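Local structure of complement factor MASP-3 (Homo sapiens, 3DEM) at residues H136-H139 and G144-C147; D158-R163 and S262-E267; T179-P184 and I258-D263; L207-I212 and D226-K231. The protein probably acts as a serine protease of the complement lectin pathway, its CUB1-EGF-CUB2 region, present here, carrying sites that interact with mannan-binding lectin and ficolins. One frame throughout, in Å; residues are numbered along the deposited sequence.

Interaction 1: residues H136-H139 and G144-C147; sequences HYCH and GYYC. With CA (calcium ion), chain D.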
loop_
_atom_site.group_PDB
_atom_site.type_symbol
_atom_site.label_atom_id
_atom_site.label_comp_id
_atom_site.label_asym_id
_atom_site.label_seq_id
_atom_site.Cartn_x
_atom_site.Cartn_y
_atom_site.Cartn_z
ATOM N N HIS A 136 -4.847 19.847 -11.311
ATOM C CA HIS A 136 -3.825 19.284 -12.196
ATOM C C HIS A 136 -3.353 17.902 -11.738
ATOM O O HIS A 136 -3.856 16.883 -12.212
ATOM C CB HIS A 136 -2.625 20.230 -12.346
ATOM C CG HIS A 136 -2.927 21.480 -13.111
ATOM N ND1 HIS A 136 -2.013 22.503 -13.253
ATOM C CD2 HIS A 136 -4.040 21.878 -13.767
ATOM C CE1 HIS A 136 -2.547 23.473 -13.971
ATOM N NE2 HIS A 136 -3.778 23.121 -14.294
ATOM N N TYR A 137 -2.396 17.869 -10.812
ATOM C CA TYR A 137 -1.825 16.607 -10.343
ATOM C C TYR A 137 -2.329 16.203 -8.960
ATOM O O TYR A 137 -2.441 17.034 -8.058
ATOM C CB TYR A 137 -0.300 16.690 -10.301
ATOM C CG TYR A 137 0.354 17.063 -11.609
ATOM C CD1 TYR A 137 0.207 16.262 -12.734
ATOM C CD2 TYR A 137 1.143 18.204 -11.714
ATOM C CE1 TYR A 137 0.821 16.597 -13.942
ATOM C CE2 TYR A 137 1.753 18.549 -12.904
ATOM C CZ TYR A 137 1.589 17.743 -14.015
ATOM O OH TYR A 137 2.204 18.079 -15.198
ATOM N N CYS A 138 -2.619 14.915 -8.802
ATOM C CA CYS A 138 -2.929 14.340 -7.500
ATOM C C CYS A 138 -1.798 13.397 -7.093
ATOM O O CYS A 138 -1.322 12.615 -7.907
ATOM C CB CYS A 138 -4.256 13.576 -7.549
ATOM S SG CYS A 138 -4.835 12.929 -5.948
ATOM N N HIS A 139 -1.363 13.482 -5.839
ATOM C CA HIS A 139 -0.292 12.625 -5.331
ATOM C C HIS A 139 -0.794 11.848 -4.120
ATOM O O HIS A 139 -1.201 12.431 -3.113
ATOM C CB HIS A 139 0.938 13.449 -4.940
ATOM C CG HIS A 139 1.433 14.359 -6.023
ATOM N ND1 HIS A 139 2.390 13.975 -6.938
ATOM C CD2 HIS A 139 1.104 15.636 -6.337
ATOM C CE1 HIS A 139 2.629 14.974 -7.768
ATOM N NE2 HIS A 139 1.860 15.993 -7.426
ATOM N N GLY A 144 -3.015 9.730 3.450
ATOM C CA GLY A 144 -3.560 10.959 2.875
ATOM C C GLY A 144 -3.246 11.155 1.405
ATOM O O GLY A 144 -2.935 10.204 0.695
ATOM N N TYR A 145 -3.348 12.399 0.946
ATOM C CA TYR A 145 -2.990 12.771 -0.422
ATOM C C TYR A 145 -2.807 14.284 -0.481
ATOM O O TYR A 145 -3.141 14.986 0.468
ATOM C CB TYR A 145 -4.074 12.323 -1.411
ATOM C CG TYR A 145 -5.306 13.201 -1.413
ATOM C CD1 TYR A 145 -5.495 14.165 -2.395
ATOM C CD2 TYR A 145 -6.276 13.073 -0.427
ATOM C CE1 TYR A 145 -6.617 14.979 -2.396
ATOM C CE2 TYR A 145 -7.405 13.878 -0.421
ATOM C CZ TYR A 145 -7.568 14.830 -1.406
ATOM O OH TYR A 145 -8.686 15.629 -1.400
ATOM N N TYR A 146 -2.262 14.780 -1.586
ATOM C CA TYR A 146 -2.178 16.220 -1.821
ATOM C C TYR A 146 -2.172 16.522 -3.314
ATOM O O TYR A 146 -1.955 15.628 -4.132
ATOM C CB TYR A 146 -0.954 16.838 -1.132
ATOM C CG TYR A 146 0.381 16.378 -1.678
ATOM C CD1 TYR A 146 1.008 17.069 -2.713
ATOM C CD2 TYR A 146 1.021 15.264 -1.149
ATOM C CE1 TYR A 146 2.231 16.655 -3.213
ATOM C CE2 TYR A 146 2.244 14.835 -1.642
ATOM C CZ TYR A 146 2.847 15.536 -2.674
ATOM O OH TYR A 146 4.066 15.112 -3.156
ATOM N N CYS A 147 -2.417 17.784 -3.656
ATOM C CA CYS A 147 -2.419 18.234 -5.041
ATOM C C CYS A 147 -1.175 19.066 -5.338
ATOM O O CYS A 147 -0.582 19.658 -4.437
ATOM C CB CYS A 147 -3.663 19.081 -5.332
ATOM S SG CYS A 147 -5.260 18.357 -4.856
HETATM CA CA CA D . -3.812 7.763 0.416
HETATM O O HOH W 1 -5.120 7.978 2.402
#
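The beta hairpin of a calcium-binding EGF module joins His-139 to Tyr-146, and it illustrates how so small a domain is held by backbone pairing, disulfides and a metal rather than by a large core. The strands run antiparallel at 156°. His-139 and Tyr-146 form a hydrogen-bonded pair: His-139 N donates to Tyr-146 O at 2.8 Å, nearly in line with the carbonyl, and Tyr-146 N returns a bond to His-139 O at 3.0 Å. Their side chains share one face of the hairpin. The rings lie almost parallel, planes 20° apart, but are slid so far that they barely overlap; what sits over the tyrosine face is the methylene, His-139 CB being 3.8 Å from the Tyr-146 ring centroid in a CH-pi contact. Tyr-146 CG lies between its backbone N and carbonyl carbon (chi1 66°), a setting that brings the ring back across the histidine. On the other face Cys-138 and Cys-147 make the non-hydrogen-bonded pair, each bonded to a different cysteine, Cys-124 and Cys-134. Cys-138 SG also approaches the Tyr-145 ring obliquely, 3.8 Å from its CD1. At the start of the second strand, Gly-144 O binds the calcium ion at 2.6 Å, alongside Asp-120 and Glu-123. The His-139 and Tyr-146 face of strands 137-141 and 144-148 meets the second subunit, where Tyr-42 of that subunit hydrogen-bonds His-139 ND1 and its His-115 stacks on the His-139 ring.

Interaction 2: residues D158-R163 and S262-E267; sequences DNRTCR and SDNSGE. With CA (calcium ion), chain F; NAG (2-acetamido-2-deoxy-beta-D-glucopyranose), chain C.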
loop_
_atom_site.group_PDB
_atom_site.type_symbol
_atom_site.label_atom_id
_atom_site.label_comp_id
_atom_site.label_asym_id
_atom_site.label_seq_id
_atom_site.Cartn_x
_atom_site.Cartn_y
_atom_site.Cartn_z
ATOM N N ASP A 158 -7.006 26.974 -1.724
ATOM C CA ASP A 158 -7.901 25.842 -1.507
ATOM C C ASP A 158 -7.122 24.526 -1.551
ATOM O O ASP A 158 -7.690 23.451 -1.356
ATOM C CB ASP A 158 -9.042 25.842 -2.533
ATOM C CG ASP A 158 -8.545 25.788 -3.975
ATOM O OD1 ASP A 158 -7.341 25.534 -4.202
ATOM O OD2 ASP A 158 -9.370 26.001 -4.889
ATOM N N ASN A 159 -5.820 24.630 -1.813
ATOM C CA ASN A 159 -4.921 23.480 -1.863
ATOM C C ASN A 159 -5.259 22.526 -2.995
ATOM O O ASN A 159 -4.873 21.365 -2.975
ATOM C CB ASN A 159 -4.929 22.724 -0.532
ATOM C CG ASN A 159 -4.305 23.522 0.592
ATOM O OD1 ASN A 159 -3.323 24.236 0.392
ATOM N ND2 ASN A 159 -4.875 23.405 1.783
ATOM N N ARG A 160 -5.965 23.025 -3.999
ATOM C CA ARG A 160 -6.569 22.144 -4.980
ATOM C C ARG A 160 -6.465 22.680 -6.405
ATOM O O ARG A 160 -6.009 21.978 -7.305
ATOM C CB ARG A 160 -8.030 21.913 -4.597
ATOM C CG ARG A 160 -8.737 20.874 -5.414
ATOM C CD ARG A 160 -10.097 20.560 -4.811
ATOM N NE ARG A 160 -10.924 21.751 -4.642
ATOM C CZ ARG A 160 -11.658 22.292 -5.611
ATOM N NH1 ARG A 160 -11.656 21.747 -6.820
ATOM N NH2 ARG A 160 -12.393 23.379 -5.375
ATOM N N THR A 161 -6.892 23.922 -6.614
ATOM C CA THR A 161 -6.857 24.503 -7.950
ATOM C C THR A 161 -5.548 25.233 -8.246
ATOM O O THR A 161 -4.809 25.612 -7.335
ATOM C CB THR A 161 -8.077 25.413 -8.224
ATOM O OG1 THR A 161 -8.112 26.479 -7.272
ATOM C CG2 THR A 161 -9.360 24.614 -8.128
ATOM N N CYS A 162 -5.276 25.418 -9.533
ATOM C CA CYS A 162 -3.997 25.938 -9.983
ATOM C C CYS A 162 -4.150 27.262 -10.734
ATOM O O CYS A 162 -4.625 27.287 -11.872
ATOM C CB CYS A 162 -3.320 24.896 -10.870
ATOM S SG CYS A 162 -2.978 23.326 -10.027
ATOM N N ARG A 163 -3.744 28.354 -10.092
ATOM C CA ARG A 163 -3.854 29.689 -10.676
ATOM C C ARG A 163 -2.536 30.109 -11.315
ATOM O O ARG A 163 -1.556 29.377 -11.252
ATOM C CB ARG A 163 -4.269 30.711 -9.608
ATOM C CG ARG A 163 -3.221 30.971 -8.531
ATOM C CD ARG A 163 -3.582 32.197 -7.697
ATOM N NE ARG A 163 -2.490 32.599 -6.812
ATOM C CZ ARG A 163 -1.484 33.391 -7.175
ATOM N NH1 ARG A 163 -1.427 33.871 -8.413
ATOM N NH2 ARG A 163 -0.532 33.705 -6.299
ATOM N N SER A 262 -11.412 34.619 -12.773
ATOM C CA SER A 262 -11.865 33.243 -12.965
ATOM C C SER A 262 -12.031 32.527 -11.626
ATOM O O SER A 262 -11.198 32.672 -10.731
ATOM C CB SER A 262 -10.925 32.464 -13.897
ATOM O OG SER A 262 -9.664 32.216 -13.298
ATOM N N ASP A 263 -13.108 31.756 -11.492
ATOM C CA ASP A 263 -13.371 31.036 -10.251
ATOM C C ASP A 263 -12.721 29.648 -10.222
ATOM O O ASP A 263 -11.898 29.325 -11.076
ATOM C CB ASP A 263 -14.873 30.957 -9.952
ATOM C CG ASP A 263 -15.615 30.000 -10.876
ATOM O OD1 ASP A 263 -14.982 29.387 -11.758
ATOM O OD2 ASP A 263 -16.844 29.859 -10.717
ATOM N N ASN A 264 -13.105 28.835 -9.240
ATOM C CA ASN A 264 -12.438 27.567 -8.978
ATOM C C ASN A 264 -12.931 26.376 -9.812
ATOM O O ASN A 264 -12.637 25.222 -9.489
ATOM C CB ASN A 264 -12.505 27.233 -7.484
ATOM C CG ASN A 264 -13.909 26.864 -7.021
ATOM O OD1 ASN A 264 -14.851 26.819 -7.815
ATOM N ND2 ASN A 264 -14.051 26.589 -5.729
ATOM N N SER A 265 -13.652 26.654 -10.895
ATOM C CA SER A 265 -14.319 25.591 -11.643
ATOM C C SER A 265 -14.480 25.906 -13.135
ATOM O O SER A 265 -14.628 27.064 -13.515
ATOM C CB SER A 265 -15.681 25.290 -11.003
ATOM O OG SER A 265 -16.379 24.305 -11.733
ATOM N N GLY A 266 -14.427 24.875 -13.978
ATOM C CA GLY A 266 -14.689 25.032 -15.413
ATOM C C GLY A 266 -13.481 24.900 -16.330
ATOM O O GLY A 266 -12.335 24.960 -15.878
ATOM N N GLU A 267 -13.735 24.717 -17.626
ATOM C CA GLU A 267 -12.658 24.549 -18.609
ATOM C C GLU A 267 -12.814 25.459 -19.831
ATOM O O GLU A 267 -12.311 25.155 -20.912
ATOM C CB GLU A 267 -12.560 23.087 -19.068
ATOM C CG GLU A 267 -12.433 22.068 -17.937
ATOM C CD GLU A 267 -11.122 22.193 -17.169
ATOM O OE1 GLU A 267 -10.140 22.738 -17.726
ATOM O OE2 GLU A 267 -11.076 21.738 -16.005
HETATM CA CA CA F . -14.971 29.221 -14.172
HETATM C C1 NAG C . -4.066 24.056 2.786
HETATM C C2 NAG C . -5.296 23.779 3.658
HETATM C C3 NAG C . -4.940 23.987 5.124
HETATM C C4 NAG C . -3.856 22.959 5.423
HETATM C C5 NAG C . -2.645 23.373 4.582
HETATM C C6 NAG C . -1.387 22.564 4.895
HETATM C C7 NAG C . -7.664 24.134 3.250
HETATM C C8 NAG C . -8.734 25.114 2.857
HETATM N N2 NAG C . -6.417 24.607 3.255
HETATM O O3 NAG C . -6.056 23.834 5.979
HETATM O O4 NAG C . -3.580 22.893 6.809
HETATM O O5 NAG C . -2.960 23.257 3.196
HETATM O O6 NAG C . -0.391 22.935 3.955
HETATM O O7 NAG C . -7.944 22.970 3.548
HETATM O O HOH W 2 -12.598 29.356 -13.879
HETATM O O HOH W 3 -14.421 28.311 -16.320
#
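Asn-264 lies against Arg-160 and Thr-161 at a junction of the EGF module with the second CUB domain, an example of an interdomain contact without a direct hydrogen bond. The amide crosses the guanidinium at a slant, the two planes 69° apart, and its ND2 sits at the guanidinium edge, 3.6 Å from Arg-160 NH2. The arginine gets there by extending through its first two torsions and bending at the third (chi3 55°). Thr-161 brings its methyl: CG2 meets the backbone carbonyl O of Asn-264 at 3.6 Å and lies 4.1 Å from Asn-264 CB, and the same methyl lies over one face of the Arg-160 guanidinium. Asp-158 fixes the shape of the EGF loop. Its OD1 accepts from Arg-160 N and Thr-161 N, both from the same face of the carboxylate, the first bond making an Asx turn and the second extending it to an Asx motif, while its OD2 uses the syn lone pair for Thr-161 OG1 at 2.7 Å. Next to it, Asn-159 carries a covalently linked N-acetylglucosamine. Asp-263 OD1 likewise receives Ser-265 N in an Asx turn. Both carboxylates thus take backbone donors from their own loops, whereas Thr-161 OG1 also bonds Ser-190 of the CUB domain. No hydrogen bond or salt bridge joins the two segments, so the contact adds packing but no directional bond, while calcium binds Asp-263 OD1 and Ser-265 O, at 2.4 and 2.3 Å, on its CUB side.

Interaction 3: residues T179-P184 and I258-D263; sequences TSPDFP and ILFHSD. With CA (calcium ion), chain F.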
loop_
_atom_site.group_PDB
_atom_site.type_symbol
_atom_site.label_atom_id
_atom_site.label_comp_id
_atom_site.label_asym_id
_atom_site.label_seq_id
_atom_site.Cartn_x
_atom_site.Cartn_y
_atom_site.Cartn_z
ATOM N N THR A 179 -4.888 38.581 -24.422
ATOM C CA THR A 179 -5.706 37.373 -24.320
ATOM C C THR A 179 -5.759 36.870 -22.882
ATOM O O THR A 179 -4.937 37.252 -22.044
ATOM C CB THR A 179 -5.170 36.207 -25.204
ATOM O OG1 THR A 179 -4.030 35.601 -24.575
ATOM C CG2 THR A 179 -4.803 36.669 -26.631
ATOM N N SER A 180 -6.736 36.010 -22.601
ATOM C CA SER A 180 -6.731 35.226 -21.381
ATOM C C SER A 180 -5.506 34.307 -21.393
ATOM O O SER A 180 -4.991 33.969 -22.455
ATOM C CB SER A 180 -8.020 34.408 -21.285
ATOM O OG SER A 180 -8.212 33.626 -22.454
ATOM N N PRO A 181 -5.016 33.913 -20.208
ATOM C CA PRO A 181 -3.803 33.088 -20.175
ATOM C C PRO A 181 -3.973 31.762 -20.916
ATOM O O PRO A 181 -4.980 31.075 -20.736
ATOM C CB PRO A 181 -3.582 32.847 -18.675
ATOM C CG PRO A 181 -4.338 33.945 -17.994
ATOM C CD PRO A 181 -5.522 34.210 -18.856
ATOM N N ASP A 182 -2.995 31.429 -21.754
ATOM C CA ASP A 182 -2.987 30.172 -22.515
ATOM C C ASP A 182 -4.071 30.089 -23.612
ATOM O O ASP A 182 -4.286 29.026 -24.193
ATOM C CB ASP A 182 -3.072 28.960 -21.570
ATOM C CG ASP A 182 -2.311 27.750 -22.099
ATOM O OD1 ASP A 182 -1.549 27.897 -23.083
ATOM O OD2 ASP A 182 -2.472 26.645 -21.531
ATOM N N PHE A 183 -4.738 31.208 -23.898
ATOM C CA PHE A 183 -5.732 31.261 -24.977
ATOM C C PHE A 183 -5.193 30.622 -26.253
ATOM O O PHE A 183 -4.044 30.867 -26.623
ATOM C CB PHE A 183 -6.137 32.716 -25.267
ATOM C CG PHE A 183 -7.118 32.862 -26.409
ATOM C CD1 PHE A 183 -8.486 32.779 -26.179
ATOM C CD2 PHE A 183 -6.671 33.081 -27.707
ATOM C CE1 PHE A 183 -9.397 32.906 -27.216
ATOM C CE2 PHE A 183 -7.578 33.210 -28.761
ATOM C CZ PHE A 183 -8.951 33.129 -28.505
ATOM N N PRO A 184 -6.026 29.823 -26.950
ATOM C CA PRO A 184 -7.408 29.474 -26.633
ATOM C C PRO A 184 -7.562 28.142 -25.881
ATOM O O PRO A 184 -8.609 27.499 -25.969
ATOM C CB PRO A 184 -8.041 29.358 -28.019
ATOM C CG PRO A 184 -6.913 28.786 -28.876
ATOM C CD PRO A 184 -5.599 29.212 -28.226
ATOM N N ILE A 258 -8.129 46.212 -18.003
ATOM C CA ILE A 258 -8.949 45.034 -18.204
ATOM C C ILE A 258 -8.702 44.092 -17.033
ATOM O O ILE A 258 -7.563 43.682 -16.773
ATOM C CB ILE A 258 -8.612 44.326 -19.529
ATOM C CG1 ILE A 258 -8.833 45.276 -20.713
ATOM C CG2 ILE A 258 -9.454 43.070 -19.700
ATOM C CD1 ILE A 258 -7.886 45.044 -21.862
ATOM N N LEU A 259 -9.771 43.772 -16.314
ATOM C CA LEU A 259 -9.713 42.805 -15.237
ATOM C C LEU A 259 -10.418 41.523 -15.665
ATOM O O LEU A 259 -11.574 41.553 -16.102
ATOM C CB LEU A 259 -10.355 43.370 -13.965
ATOM C CG LEU A 259 -10.386 42.443 -12.737
ATOM C CD1 LEU A 259 -10.313 43.221 -11.428
ATOM C CD2 LEU A 259 -11.619 41.544 -12.748
ATOM N N PHE A 260 -9.709 40.406 -15.557
ATOM C CA PHE A 260 -10.282 39.103 -15.848
ATOM C C PHE A 260 -10.271 38.226 -14.605
ATOM O O PHE A 260 -9.213 37.902 -14.075
ATOM C CB PHE A 260 -9.540 38.414 -17.001
ATOM C CG PHE A 260 -10.089 37.055 -17.352
ATOM C CD1 PHE A 260 -11.457 36.868 -17.525
ATOM C CD2 PHE A 260 -9.239 35.969 -17.526
ATOM C CE1 PHE A 260 -11.970 35.617 -17.850
ATOM C CE2 PHE A 260 -9.740 34.715 -17.854
ATOM C CZ PHE A 260 -11.111 34.538 -18.017
ATOM N N HIS A 261 -11.457 37.855 -14.142
ATOM C CA HIS A 261 -11.597 37.037 -12.942
ATOM C C HIS A 261 -12.064 35.640 -13.323
ATOM O O HIS A 261 -12.993 35.492 -14.110
ATOM C CB HIS A 261 -12.606 37.676 -11.978
ATOM C CG HIS A 261 -12.819 36.901 -10.708
ATOM N ND1 HIS A 261 -13.799 35.939 -10.575
ATOM C CD2 HIS A 261 -12.192 36.964 -9.510
ATOM C CE1 HIS A 261 -13.754 35.432 -9.357
ATOM N NE2 HIS A 261 -12.789 36.036 -8.689
ATOM N N SER A 262 -11.412 34.619 -12.773
ATOM C CA SER A 262 -11.865 33.243 -12.965
ATOM C C SER A 262 -12.031 32.527 -11.626
ATOM O O SER A 262 -11.198 32.672 -10.731
ATOM C CB SER A 262 -10.925 32.464 -13.897
ATOM O OG SER A 262 -9.664 32.216 -13.298
ATOM N N ASP A 263 -13.108 31.756 -11.492
ATOM C CA ASP A 263 -13.371 31.036 -10.251
ATOM C C ASP A 263 -12.721 29.648 -10.222
ATOM O O ASP A 263 -11.898 29.325 -11.076
ATOM C CB ASP A 263 -14.873 30.957 -9.952
ATOM C CG ASP A 263 -15.615 30.000 -10.876
ATOM O OD1 ASP A 263 -14.982 29.387 -11.758
ATOM O OD2 ASP A 263 -16.844 29.859 -10.717
HETATM CA CA CA F . -14.971 29.221 -14.172
HETATM O O HOH W 2 -12.598 29.356 -13.879
HETATM O O HOH W 3 -14.421 28.311 -16.320
#
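Phe-260 meets Ser-180 and Pro-181 through one side of its ring, a case in which a turn meets one strand residue through very few atoms. The phenylalanine CG stands opposite the backbone N (chi1 180°), which carries the ring from strand 255-261 toward the 179-184 loop. There CE2 lies 3.9 Å from Ser-180 CB, an approach oblique to the ring. Pro-181 comes in at the ring edge, near its plane, with its CD 4.3 Å from Phe-260 CD2; the proline also packs on Cys-193 and Tyr-195 of strand 192-198. Ser-180 meets the ring with its CB, while OG, lodged between the backbone N and the carbonyl carbon (chi1 54°), is hydrogen-bonded with the backbone N of Trp-271. The serine also opens a type II beta turn ending at Phe-183. Its carbonyl oxygen accepts twice, from Phe-183 N at 3.1 Å and from Thr-179 OG1 at 2.8 Å, the two donors reaching it from opposite faces of the carbonyl plane. Trp-271 and Tyr-187 each meet the Phe-260 ring edge-to-face, so the ring is also flanked by two aromatic residues of the second CUB domain. The contact between the segments is therefore purely apolar and carries no directional bond of its own; the turn is closed by Phe-183 N bonding Ser-180 O, with Thr-179 OG1 as second donor, while the buried serine hydroxyl is satisfied by Trp-271.

Interaction 4: residues L207-I212 and D226-K231; sequences LQFEDI and DYIKIK. With CA (calcium ion), chain F.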
loop_
_atom_site.group_PDB
_atom_site.type_symbol
_atom_site.label_atom_id
_atom_site.label_comp_id
_atom_site.label_asym_id
_atom_site.label_seq_id
_atom_site.Cartn_x
_atom_site.Cartn_y
_atom_site.Cartn_z
ATOM N N LEU A 207 -11.142 49.057 -28.532
ATOM C CA LEU A 207 -11.004 47.645 -28.198
ATOM C C LEU A 207 -11.891 46.821 -29.103
ATOM O O LEU A 207 -13.008 47.219 -29.424
ATOM C CB LEU A 207 -11.395 47.379 -26.746
ATOM C CG LEU A 207 -10.637 48.116 -25.641
ATOM C CD1 LEU A 207 -11.306 47.874 -24.296
ATOM C CD2 LEU A 207 -9.177 47.688 -25.603
ATOM N N GLN A 208 -11.393 45.659 -29.495
ATOM C CA GLN A 208 -12.105 44.813 -30.428
ATOM C C GLN A 208 -11.825 43.331 -30.175
ATOM O O GLN A 208 -10.709 42.861 -30.374
ATOM C CB GLN A 208 -11.706 45.203 -31.842
ATOM C CG GLN A 208 -12.245 44.294 -32.889
ATOM C CD GLN A 208 -12.335 44.979 -34.225
ATOM O OE1 GLN A 208 -11.453 45.776 -34.591
ATOM N NE2 GLN A 208 -13.414 44.690 -34.970
ATOM N N PHE A 209 -12.837 42.600 -29.724
ATOM C CA PHE A 209 -12.689 41.169 -29.487
ATOM C C PHE A 209 -12.661 40.400 -30.801
ATOM O O PHE A 209 -13.293 40.794 -31.793
ATOM C CB PHE A 209 -13.793 40.647 -28.557
ATOM C CG PHE A 209 -13.616 41.068 -27.126
ATOM C CD1 PHE A 209 -12.912 40.262 -26.240
ATOM C CD2 PHE A 209 -14.120 42.281 -26.673
ATOM C CE1 PHE A 209 -12.726 40.651 -24.913
ATOM C CE2 PHE A 209 -13.939 42.679 -25.349
ATOM C CZ PHE A 209 -13.241 41.860 -24.471
ATOM N N GLU A 210 -11.907 39.310 -30.813
ATOM C CA GLU A 210 -11.820 38.478 -32.006
ATOM C C GLU A 210 -11.612 37.003 -31.671
ATOM O O GLU A 210 -11.265 36.654 -30.542
ATOM C CB GLU A 210 -10.717 38.997 -32.936
ATOM C CG GLU A 210 -9.390 39.172 -32.246
ATOM C CD GLU A 210 -8.431 40.115 -32.979
ATOM O OE1 GLU A 210 -8.883 40.983 -33.761
ATOM O OE2 GLU A 210 -7.209 39.993 -32.755
ATOM N N ASP A 211 -11.835 36.154 -32.668
ATOM C CA ASP A 211 -11.769 34.693 -32.525
ATOM C C ASP A 211 -12.709 34.168 -31.433
ATOM O O ASP A 211 -13.753 34.762 -31.173
ATOM C CB ASP A 211 -10.329 34.236 -32.286
ATOM C CG ASP A 211 -9.390 34.664 -33.401
ATOM O OD1 ASP A 211 -9.846 34.832 -34.555
ATOM O OD2 ASP A 211 -8.185 34.830 -33.116
ATOM N N ILE A 212 -12.332 33.058 -30.803
ATOM C CA ILE A 212 -13.162 32.420 -29.776
ATOM C C ILE A 212 -13.396 33.328 -28.573
ATOM O O ILE A 212 -12.471 33.966 -28.076
ATOM C CB ILE A 212 -12.541 31.084 -29.281
ATOM C CG1 ILE A 212 -12.680 29.995 -30.343
ATOM C CG2 ILE A 212 -13.205 30.617 -28.004
ATOM C CD1 ILE A 212 -11.689 28.853 -30.170
ATOM N N ASP A 226 -17.150 33.741 -13.721
ATOM C CA ASP A 226 -15.998 34.384 -14.341
ATOM C C ASP A 226 -16.465 35.639 -15.077
ATOM O O ASP A 226 -17.638 35.758 -15.423
ATOM C CB ASP A 226 -15.328 33.441 -15.339
ATOM C CG ASP A 226 -15.059 32.056 -14.759
ATOM O OD1 ASP A 226 -14.910 31.916 -13.521
ATOM O OD2 ASP A 226 -14.988 31.099 -15.557
ATOM N N TYR A 227 -15.549 36.569 -15.331
ATOM C CA TYR A 227 -15.930 37.798 -16.007
ATOM C C TYR A 227 -14.763 38.700 -16.373
ATOM O O TYR A 227 -13.670 38.608 -15.806
ATOM C CB TYR A 227 -16.922 38.590 -15.153
ATOM C CG TYR A 227 -16.411 38.896 -13.758
ATOM C CD1 TYR A 227 -15.595 39.992 -13.525
ATOM C CD2 TYR A 227 -16.742 38.082 -12.676
ATOM C CE1 TYR A 227 -15.125 40.276 -12.258
ATOM C CE2 TYR A 227 -16.274 38.363 -11.398
ATOM C CZ TYR A 227 -15.463 39.464 -11.200
ATOM O OH TYR A 227 -14.986 39.758 -9.938
ATOM N N ILE A 228 -15.024 39.573 -17.343
ATOM C CA ILE A 228 -14.152 40.677 -17.667
ATOM C C ILE A 228 -14.831 41.962 -17.211
ATOM O O ILE A 228 -16.030 42.152 -17.432
ATOM C CB ILE A 228 -13.933 40.785 -19.195
ATOM C CG1 ILE A 228 -13.162 39.580 -19.724
ATOM C CG2 ILE A 228 -13.196 42.076 -19.547
ATOM C CD1 ILE A 228 -12.964 39.605 -21.227
ATOM N N LYS A 229 -14.062 42.822 -16.554
ATOM C CA LYS A 229 -14.458 44.197 -16.318
ATOM C C LYS A 229 -13.417 45.071 -17.012
ATOM O O LYS A 229 -12.229 44.732 -17.052
ATOM C CB LYS A 229 -14.456 44.523 -14.826
ATOM C CG LYS A 229 -15.626 43.971 -14.030
ATOM C CD LYS A 229 -15.327 44.080 -12.528
ATOM C CE LYS A 229 -16.532 43.726 -11.661
ATOM N NZ LYS A 229 -16.257 43.967 -10.203
ATOM N N ILE A 230 -13.863 46.195 -17.551
ATOM C CA ILE A 230 -12.963 47.117 -18.216
ATOM C C ILE A 230 -13.149 48.508 -17.639
ATOM O O ILE A 230 -14.206 49.119 -17.805
ATOM C CB ILE A 230 -13.218 47.156 -19.729
ATOM C CG1 ILE A 230 -13.041 45.756 -20.337
ATOM C CG2 ILE A 230 -12.304 48.183 -20.387
ATOM C CD1 ILE A 230 -13.358 45.681 -21.820
ATOM N N LYS A 231 -12.127 49.002 -16.948
ATOM C CA LYS A 231 -12.192 50.342 -16.390
ATOM C C LYS A 231 -11.554 51.375 -17.314
ATOM O O LYS A 231 -10.372 51.285 -17.651
ATOM C CB LYS A 231 -11.558 50.410 -14.996
ATOM C CG LYS A 231 -11.636 51.799 -14.384
ATOM C CD LYS A 231 -11.318 51.808 -12.899
ATOM C CE LYS A 231 -11.546 53.189 -12.314
ATOM N NZ LYS A 231 -11.089 53.299 -10.907
HETATM CA CA CA F . -14.971 29.221 -14.172
HETATM O O HOH W 2 -12.598 29.356 -13.879
HETATM O O HOH W 3 -14.421 28.311 -16.320
#
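Ile-230 and Phe-209, the two residues with the most surface buried here, face Leu-207 and Ile-228 respectively across the interior of the second CUB domain, and together the four show how branched and aromatic side chains close the space between two sheets. Ile-230 meets Leu-207 tip to tip. Its CD1 is 3.9 Å from Leu-207 CD1, and its other branch, CG2, lies 4.0 Å from the same methyl, so that the leucine end is met by both arms of the isoleucine. With CG1 opposite the carbonyl carbon (chi1 -59°) and the chain then extended (chi2 176°), the isoleucine delta-methyl is carried well out from its strand. Phe-209 and Ile-228 approach from opposing directions: Phe-209 CE1 is 3.8 Å from Ile-228 CD1, and CZ of the same ring is 4.0 Å from that methyl, which comes in obliquely. The backbones stay far apart, with the CA atoms of Leu-207 and Ile-230 separated by 10.2 Å, and no hydrogen bond passes between the segments. Around them, Leu-273 packs on both Leu-207 and Phe-209, while Ile-258 and Phe-260 pack on Ile-228. At the start of its segment, just ahead of the strand, Asp-226 holds the calcium ion with both carboxylate oxygens, OD2 at 2.3 Å and OD1 at 2.8 Å. Alternate residues of strands 205-209 and 227-232 thus point inward from two four-stranded antiparallel sheets, the beta-sandwich of the CUB fold.

Interactions 3 and 4 are buried, whereas 1 and 2 are only partly so, and interaction 1 also faces the second subunit. Interactions 3 and 4 are apolar contacts of the second CUB domain and reach the same sheet, where strands 255-261 and 227-232 are neighbours; their centres lie about 9 Å apart. Interaction 2 shares Ser-262 and Asp-263 with interaction 3, and the calcium ion ties it to both, since the metal binds Asp-263, Ser-265 and Asp-226. Interaction 1 belongs to the EGF module, has its own calcium, and relies on backbone hydrogen bonds and disulfides; it touches interaction 2 where Cys-147 packs on Asn-159 and Arg-160, but not interactions 3 and 4.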